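Local coordinates for bacteriorhodopsin (Nanosalina sp., PDB 6EYU), which probably pumps protons inward across the membrane, as a retinal-binding xenorhodopsin of the bacteriorhodopsin family, at residues Y216-L219 and D220-I224; V40-K43 and F44-H48. All coordinates share one frame; numbering follows the deposited sequence.

In the fold
Both contacts are local turns of membrane helices. Contact 1 lies inside helix 198-230, and contact 2 covers the loop and first turns of helix 42-63. Their centres are about 10 Å apart, and they touch through the D220 to H48 hydrogen bond and through V40, which packs on M221 O. Each is mostly buried, with both protein neighbours and bound lipid around it. In contact 1 Y216 and D220 make polar bonds to other helices, while F218, L219, Y222 and L223 also line a lipid site. Contact 2 packs F44 inward, and its outer residues Q42, K43 and I46 also reach a second subunit.

Contact 1 (Y216-L219 and D220-I224); sequences YGFL and DMYLI. With MUN ([(2~{S})-2,3-bis(oxidanyl)propyl] (~{E})-undec-2-enoate), chain L; MUN ([(2~{S})-2,3-bis(oxidanyl)propyl] (~{E})-undec-2-enoate), chain T.
Y216, F218 and L219 each give their carbonyl to the residue four places on, the regular pattern of an alpha helix. This turn belongs to the last long helix of the seven-helix retinal-protein bundle, with the Y216 side chain about 8 Å from the retinal (nearest atoms). D220 N binds Y216 O at 2.8 Å, and L223 N binds L219 O at 3.1 Å. Y222 N meets F218 O at 3.0 Å, almost head-on to the carbonyl (C=O...N 177°). The bond from M221 N to G217 O is weak.

F218 O also receives a weak bond from M221 N, and it lies in the plane of the Y222 ring, at the edge, 3.4 Å from Y222 CD2. The two rings themselves meet loosely, F218 CD1 to Y222 CE2 at 4.3 Å. F218 CG stands anti to its own carbonyl carbon (chi1 -71°), and this brings CD2 to 3.4 Å from CAM in the acyl chain of monoacylglycerol MUN L. Y222 CB is 3.3 Å from the ester oxygen OAB of the same lipid. The phenol end of Y222 touches the glycerol carbons of MUN T. One turn apart, L219 and L223 cross at a slant, with L219 CD2 3.9 Å from L223 CD1.

Y216 OH bonds to I84 O, and the D220 carboxylate to H48 and T91. Helix 157-183 packs on Y216, L219 and D220, helix 14-38 on F218 and M221.

Contact 2 (V40-K43 and F44-H48); sequences VPQK and FGIIH. With MUN ([(2~{S})-2,3-bis(oxidanyl)propyl] (~{E})-undec-2-enoate), chain B; MUN ([(2~{S})-2,3-bis(oxidanyl)propyl] (~{E})-undec-2-enoate), chain O.
The F44 ring has P41 at its edge. P41 CG lies in the ring plane, 3.9 Å from F44 CE2, and P41 O is also near that plane, 3.5 Å from F44 CD2. The proline ring and the F44 side chain run side by side. V40 CG1 and K43 CG come in obliquely, and V40 crosses F44 at about a right angle, its CG1 3.8 Å from F44 CD2. K43 CG sits between its backbone N and carbonyl carbon (chi1 57°), which sets the start of this chain beside F44.

This is the N-terminal start of a membrane helix, 42-63. F44 N bonds to P41 O at 2.9 Å, three residues back. The next bonds span four residues: I46 N to Q42 O at 3.0 Å and I47 N to K43 O at 2.9 Å.

Q42 NE2 bonds to L32 O. Q42 CG lies near the ester carbonyl oxygen OAD of MUN B, and I46 CD1 touches the acyl chain of the same lipid. I47 CG1 is 3.7 Å from CAC of MUN O. A leucine at Q42 would probably leave L32 O without this donor, and the polar tie to helix 14-38 would go.

Helix 198-230 packs on V40, F44 and H48, and helix 72-93 meets K43, F44 and I47 through L90, and F44 also through T91. D102 of a second subunit packs on Q42 and K43, and A106 of that subunit on I46.

Contact 1 (Y216-L219 and D220-I224)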
loop_
_atom_site.group_PDB
_atom_site.type_symbol
_atom_site.label_atom_id
_atom_site.label_comp_id
_atom_site.label_asym_id
_atom_site.label_seq_id
_atom_site.Cartn_x
_atom_site.Cartn_y
_atom_site.Cartn_z
ATOM N N TYR A 216 12.469 4.200 20.542
ATOM C CA TYR A 216 11.496 5.262 20.313
ATOM C C TYR A 216 10.111 4.833 20.785
ATOM O O TYR A 216 9.368 5.626 21.362
ATOM C CB TYR A 216 11.452 5.623 18.827
ATOM C CG TYR A 216 10.217 6.394 18.416
ATOM C CD1 TYR A 216 10.034 7.708 18.824
ATOM C CD2 TYR A 216 9.350 5.883 17.459
ATOM C CE1 TYR A 216 8.969 8.460 18.364
ATOM C CE2 TYR A 216 8.284 6.627 16.989
ATOM C CZ TYR A 216 8.095 7.912 17.448
ATOM O OH TYR A 216 7.025 8.650 16.998
ATOM N N GLY A 217 9.794 3.557 20.586
ATOM C CA GLY A 217 8.503 3.016 20.991
ATOM C C GLY A 217 8.268 3.157 22.483
ATOM O O GLY A 217 7.188 3.559 22.915
ATOM N N PHE A 218 9.278 2.806 23.272
ATOM C CA PHE A 218 9.227 3.009 24.715
ATOM C C PHE A 218 9.134 4.495 25.040
ATOM O O PHE A 218 8.185 4.942 25.685
ATOM C CB PHE A 218 10.469 2.409 25.379
ATOM C CG PHE A 218 10.495 0.908 25.368
ATOM C CD1 PHE A 218 9.552 0.183 26.077
ATOM C CD2 PHE A 218 11.385 0.225 24.556
ATOM C CE1 PHE A 218 9.530 -1.197 26.020
ATOM C CE2 PHE A 218 11.365 -1.155 24.489
ATOM C CZ PHE A 218 10.436 -1.868 25.222
ATOM N N LEU A 219 10.048 5.271 24.466
ATOM C CA LEU A 219 10.125 6.703 24.731
ATOM C C LEU A 219 8.764 7.360 24.519
ATOM O O LEU A 219 8.323 8.172 25.332
ATOM C CB LEU A 219 11.161 7.346 23.807
ATOM C CG LEU A 219 11.904 8.574 24.341
ATOM C CD1 LEU A 219 11.639 9.777 23.451
ATOM C CD2 LEU A 219 11.518 8.871 25.782
ATOM N N ASP A 220 8.080 6.958 23.453
ATOM C CA ASP A 220 6.830 7.597 23.056
ATOM C C ASP A 220 5.733 7.302 24.071
ATOM O O ASP A 220 4.996 8.199 24.482
ATOM C CB ASP A 220 6.402 7.105 21.671
ATOM C CG ASP A 220 5.045 7.638 21.257
ATOM O OD1 ASP A 220 4.802 8.850 21.437
ATOM O OD2 ASP A 220 4.256 6.866 20.673
ATOM N N MET A 221 5.654 6.047 24.502
ATOM C CA MET A 221 4.526 5.581 25.299
ATOM C C MET A 221 4.688 6.009 26.753
ATOM O O MET A 221 3.709 6.346 27.421
ATOM C CB MET A 221 4.412 4.058 25.211
ATOM C CG MET A 221 3.911 3.557 23.867
ATOM S SD MET A 221 3.253 1.881 23.944
ATOM C CE MET A 221 4.432 1.010 22.914
ATOM N N TYR A 222 5.936 6.139 27.190
ATOM C CA TYR A 222 6.227 6.584 28.548
ATOM C C TYR A 222 6.047 8.095 28.684
ATOM O O TYR A 222 5.555 8.579 29.703
ATOM C CB TYR A 222 7.650 6.186 28.947
ATOM C CG TYR A 222 7.744 4.823 29.597
ATOM C CD1 TYR A 222 7.396 4.641 30.929
ATOM C CD2 TYR A 222 8.173 3.715 28.876
ATOM C CE1 TYR A 222 7.476 3.397 31.526
ATOM C CE2 TYR A 222 8.251 2.467 29.464
ATOM C CZ TYR A 222 7.905 2.314 30.789
ATOM O OH TYR A 222 7.988 1.073 31.379
ATOM N N LEU A 223 6.380 8.830 27.626
ATOM C CA LEU A 223 6.240 10.283 27.630
ATOM C C LEU A 223 4.769 10.683 27.704
ATOM O O LEU A 223 4.400 11.589 28.453
ATOM C CB LEU A 223 6.879 10.886 26.376
ATOM C CG LEU A 223 8.126 11.741 26.609
ATOM C CD1 LEU A 223 9.018 11.117 27.670
ATOM C CD2 LEU A 223 8.892 11.934 25.307
ATOM N N ILE A 224 3.951 10.067 26.857
ATOM C CA ILE A 224 2.502 10.219 26.936
ATOM C C ILE A 224 2.004 9.857 28.330
ATOM O O ILE A 224 1.334 10.651 28.989
ATOM C CB ILE A 224 1.795 9.313 25.911
ATOM C CG1 ILE A 224 1.915 9.906 24.507
ATOM C CG2 ILE A 224 0.332 9.126 26.287
ATOM C CD1 ILE A 224 1.604 8.921 23.401
HETATM C CAR MUN L . 15.206 -4.225 23.910
HETATM C CAQ MUN L . 15.035 -3.106 24.938
HETATM C CAP MUN L . 15.441 -1.772 24.310
HETATM C CAO MUN L . 15.846 -0.793 25.413
HETATM C CAN MUN L . 15.187 0.562 25.159
HETATM C CAM MUN L . 14.262 0.903 26.328
HETATM C CAK MUN L . 14.690 2.235 26.945
HETATM C CAH MUN L . 13.806 3.353 26.389
HETATM C CAF MUN L . 13.702 4.490 27.409
HETATM C CAC MUN L . 12.315 4.692 28.024
HETATM C CAA MUN L . 12.191 5.889 28.971
HETATM O OAD MUN L . 13.175 6.323 29.570
HETATM O OAB MUN L . 10.915 6.287 29.226
HETATM C CAE MUN L . 10.849 6.868 30.531
HETATM C CAG MUN L . 10.770 8.392 30.409
HETATM O OAJ MUN L . 10.106 8.739 29.191
HETATM C CAI MUN L . 9.988 8.957 31.596
HETATM O OAL MUN L . 8.793 8.196 31.786
HETATM C CAN MUN T . 14.877 -5.394 32.282
HETATM C CAM MUN T . 14.640 -3.893 32.455
HETATM C CAK MUN T . 13.462 -3.669 33.407
HETATM C CAH MUN T . 13.252 -2.168 33.617
HETATM C CAF MUN T . 11.905 -1.931 34.307
HETATM C CAC MUN T . 11.666 -0.503 34.810
HETATM C CAA MUN T . 10.203 -0.117 35.048
HETATM O OAD MUN T . 9.314 -0.970 35.018
HETATM O OAB MUN T . 10.017 1.146 35.521
HETATM C CAE MUN T . 9.203 1.891 34.611
HETATM C CAG MUN T . 7.830 2.144 35.239
HETATM O OAJ MUN T . 7.804 1.605 36.563
HETATM C CAI MUN T . 7.562 3.650 35.295
HETATM O OAL MUN T . 6.440 3.903 36.145
#

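Contact 2 (V40-K43 and F44-H48)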
loop_
_atom_site.group_PDB
_atom_site.type_symbol
_atom_site.label_atom_id
_atom_site.label_comp_id
_atom_site.label_asym_id
_atom_site.label_seq_id
_atom_site.Cartn_x
_atom_site.Cartn_y
_atom_site.Cartn_z
ATOM N N VAL A 40 -2.025 4.034 28.234
ATOM C CA VAL A 40 -1.776 4.655 26.939
ATOM C C VAL A 40 -2.593 3.930 25.876
ATOM O O VAL A 40 -2.729 2.708 25.924
ATOM C CB VAL A 40 -0.287 4.545 26.560
ATOM C CG1 VAL A 40 -0.092 4.797 25.074
ATOM C CG2 VAL A 40 0.552 5.503 27.393
ATOM N N PRO A 41 -3.147 4.681 24.911
ATOM C CA PRO A 41 -4.082 4.040 23.996
ATOM C C PRO A 41 -3.457 2.874 23.238
ATOM O O PRO A 41 -2.377 3.014 22.663
ATOM C CB PRO A 41 -4.453 5.170 23.038
ATOM C CG PRO A 41 -4.345 6.405 23.865
ATOM C CD PRO A 41 -3.286 6.148 24.906
ATOM N N GLN A 42 -4.196 1.774 23.142
ATOM C CA GLN A 42 -3.660 0.528 22.608
ATOM C C GLN A 42 -3.031 0.756 21.238
ATOM O O GLN A 42 -2.100 0.052 20.848
ATOM C CB GLN A 42 -4.772 -0.519 22.503
ATOM C CG GLN A 42 -4.276 -1.928 22.224
ATOM C CD GLN A 42 -3.324 -2.434 23.291
ATOM O OE1 GLN A 42 -3.567 -2.264 24.486
ATOM N NE2 GLN A 42 -2.259 -3.101 22.864
ATOM N N LYS A 43 -3.528 1.759 20.522
ATOM C CA LYS A 43 -3.114 1.989 19.142
ATOM C C LYS A 43 -1.616 2.262 19.066
ATOM O O LYS A 43 -0.941 1.812 18.142
ATOM C CB LYS A 43 -3.890 3.163 18.538
ATOM C CG LYS A 43 -3.765 4.462 19.318
ATOM C CD LYS A 43 -4.140 5.661 18.461
ATOM C CE LYS A 43 -5.543 6.155 18.773
ATOM N NZ LYS A 43 -5.528 7.413 19.571
ATOM N N PHE A 44 -1.091 2.934 20.086
ATOM C CA PHE A 44 0.327 3.271 20.126
ATOM C C PHE A 44 1.178 2.009 20.232
ATOM O O PHE A 44 2.151 1.844 19.495
ATOM C CB PHE A 44 0.619 4.201 21.306
ATOM C CG PHE A 44 0.163 5.615 21.087
ATOM C CD1 PHE A 44 0.807 6.422 20.164
ATOM C CD2 PHE A 44 -1.025 6.062 21.643
ATOM C CE1 PHE A 44 0.329 7.686 19.873
ATOM C CE2 PHE A 44 -1.504 7.328 21.362
ATOM C CZ PHE A 44 -0.821 8.144 20.483
ATOM N N GLY A 45 0.712 1.058 21.035
ATOM C CA GLY A 45 1.312 -0.269 21.082
ATOM C C GLY A 45 1.278 -0.967 19.736
ATOM O O GLY A 45 2.278 -1.535 19.297
ATOM N N ILE A 46 0.103 -0.988 19.112
ATOM C CA ILE A 46 -0.046 -1.603 17.797
ATOM C C ILE A 46 1.014 -1.063 16.844
ATOM O O ILE A 46 1.761 -1.825 16.232
ATOM C CB ILE A 46 -1.433 -1.319 17.190
ATOM C CG1 ILE A 46 -2.539 -1.729 18.165
ATOM C CG2 ILE A 46 -1.592 -2.057 15.870
ATOM C CD1 ILE A 46 -2.412 -3.150 18.670
ATOM N N ILE A 47 1.084 0.260 16.743
ATOM C CA ILE A 47 1.873 0.910 15.705
ATOM C C ILE A 47 3.360 0.647 15.917
ATOM O O ILE A 47 4.082 0.324 14.974
ATOM C CB ILE A 47 1.629 2.430 15.693
ATOM C CG1 ILE A 47 0.253 2.737 15.098
ATOM C CG2 ILE A 47 2.718 3.136 14.900
ATOM C CD1 ILE A 47 -0.338 4.046 15.576
ATOM N N HIS A 48 3.791 0.689 17.174
ATOM C CA HIS A 48 5.190 0.457 17.508
ATOM C C HIS A 48 5.545 -1.020 17.365
ATOM O O HIS A 48 6.647 -1.364 16.936
ATOM C CB HIS A 48 5.487 0.928 18.932
ATOM C CG HIS A 48 5.526 2.418 19.078
ATOM N ND1 HIS A 48 6.486 3.201 18.474
ATOM C CD2 HIS A 48 4.706 3.270 19.737
ATOM C CE1 HIS A 48 6.288 4.465 18.799
ATOM N NE2 HIS A 48 5.209 4.536 19.558
HETATM C CAR MUN B . -0.909 -10.157 17.437
HETATM C CAQ MUN B . -0.809 -8.887 16.589
HETATM C CAP MUN B . -1.232 -7.686 17.431
HETATM C CAO MUN B . -2.361 -8.105 18.373
HETATM C CAN MUN B . -3.148 -6.868 18.803
HETATM C CAM MUN B . -3.145 -6.768 20.329
HETATM C CAK MUN B . -4.303 -5.876 20.775
HETATM C CAH MUN B . -5.130 -6.609 21.832
HETATM C CAF MUN B . -5.838 -5.585 22.720
HETATM C CAC MUN B . -7.366 -5.624 22.667
HETATM C CAA MUN B . -8.065 -4.305 23.002
HETATM O OAD MUN B . -7.422 -3.347 23.431
HETATM O OAB MUN B . -9.421 -4.379 23.051
HETATM C CAE MUN B . -9.864 -4.027 24.365
HETATM C CAG MUN B . -10.020 -5.295 25.209
HETATM O OAJ MUN B . -8.808 -6.051 25.162
HETATM C CAI MUN B . -10.325 -4.907 26.657
HETATM O OAL MUN B . -11.255 -3.822 26.675
HETATM C CAR MUN O . 1.943 -2.704 6.707
HETATM C CAQ MUN O . 2.072 -3.565 7.964
HETATM C CAP MUN O . 1.223 -2.953 9.078
HETATM C CAO MUN O . 1.326 -1.430 9.006
HETATM C CAN MUN O . 0.038 -0.816 9.550
HETATM C CAM MUN O . -0.598 -1.787 10.545
HETATM C CAK MUN O . -0.923 -1.033 11.832
HETATM C CAH MUN O . -1.585 0.295 11.466
HETATM C CAF MUN O . -2.708 0.600 12.458
HETATM C CAC MUN O . -2.730 2.039 12.974
HETATM C CAA MUN O . -3.812 2.349 14.009
HETATM O OAD MUN O . -4.356 1.449 14.649
HETATM O OAB MUN O . -4.097 3.670 14.161
HETATM C CAE MUN O . -5.394 3.933 13.624
HETATM C CAG MUN O . -6.296 4.487 14.728
HETATM O OAJ MUN O . -5.935 5.842 15.004
HETATM C CAI MUN O . -7.754 4.429 14.270
HETATM O OAL MUN O . -8.561 5.213 15.152
#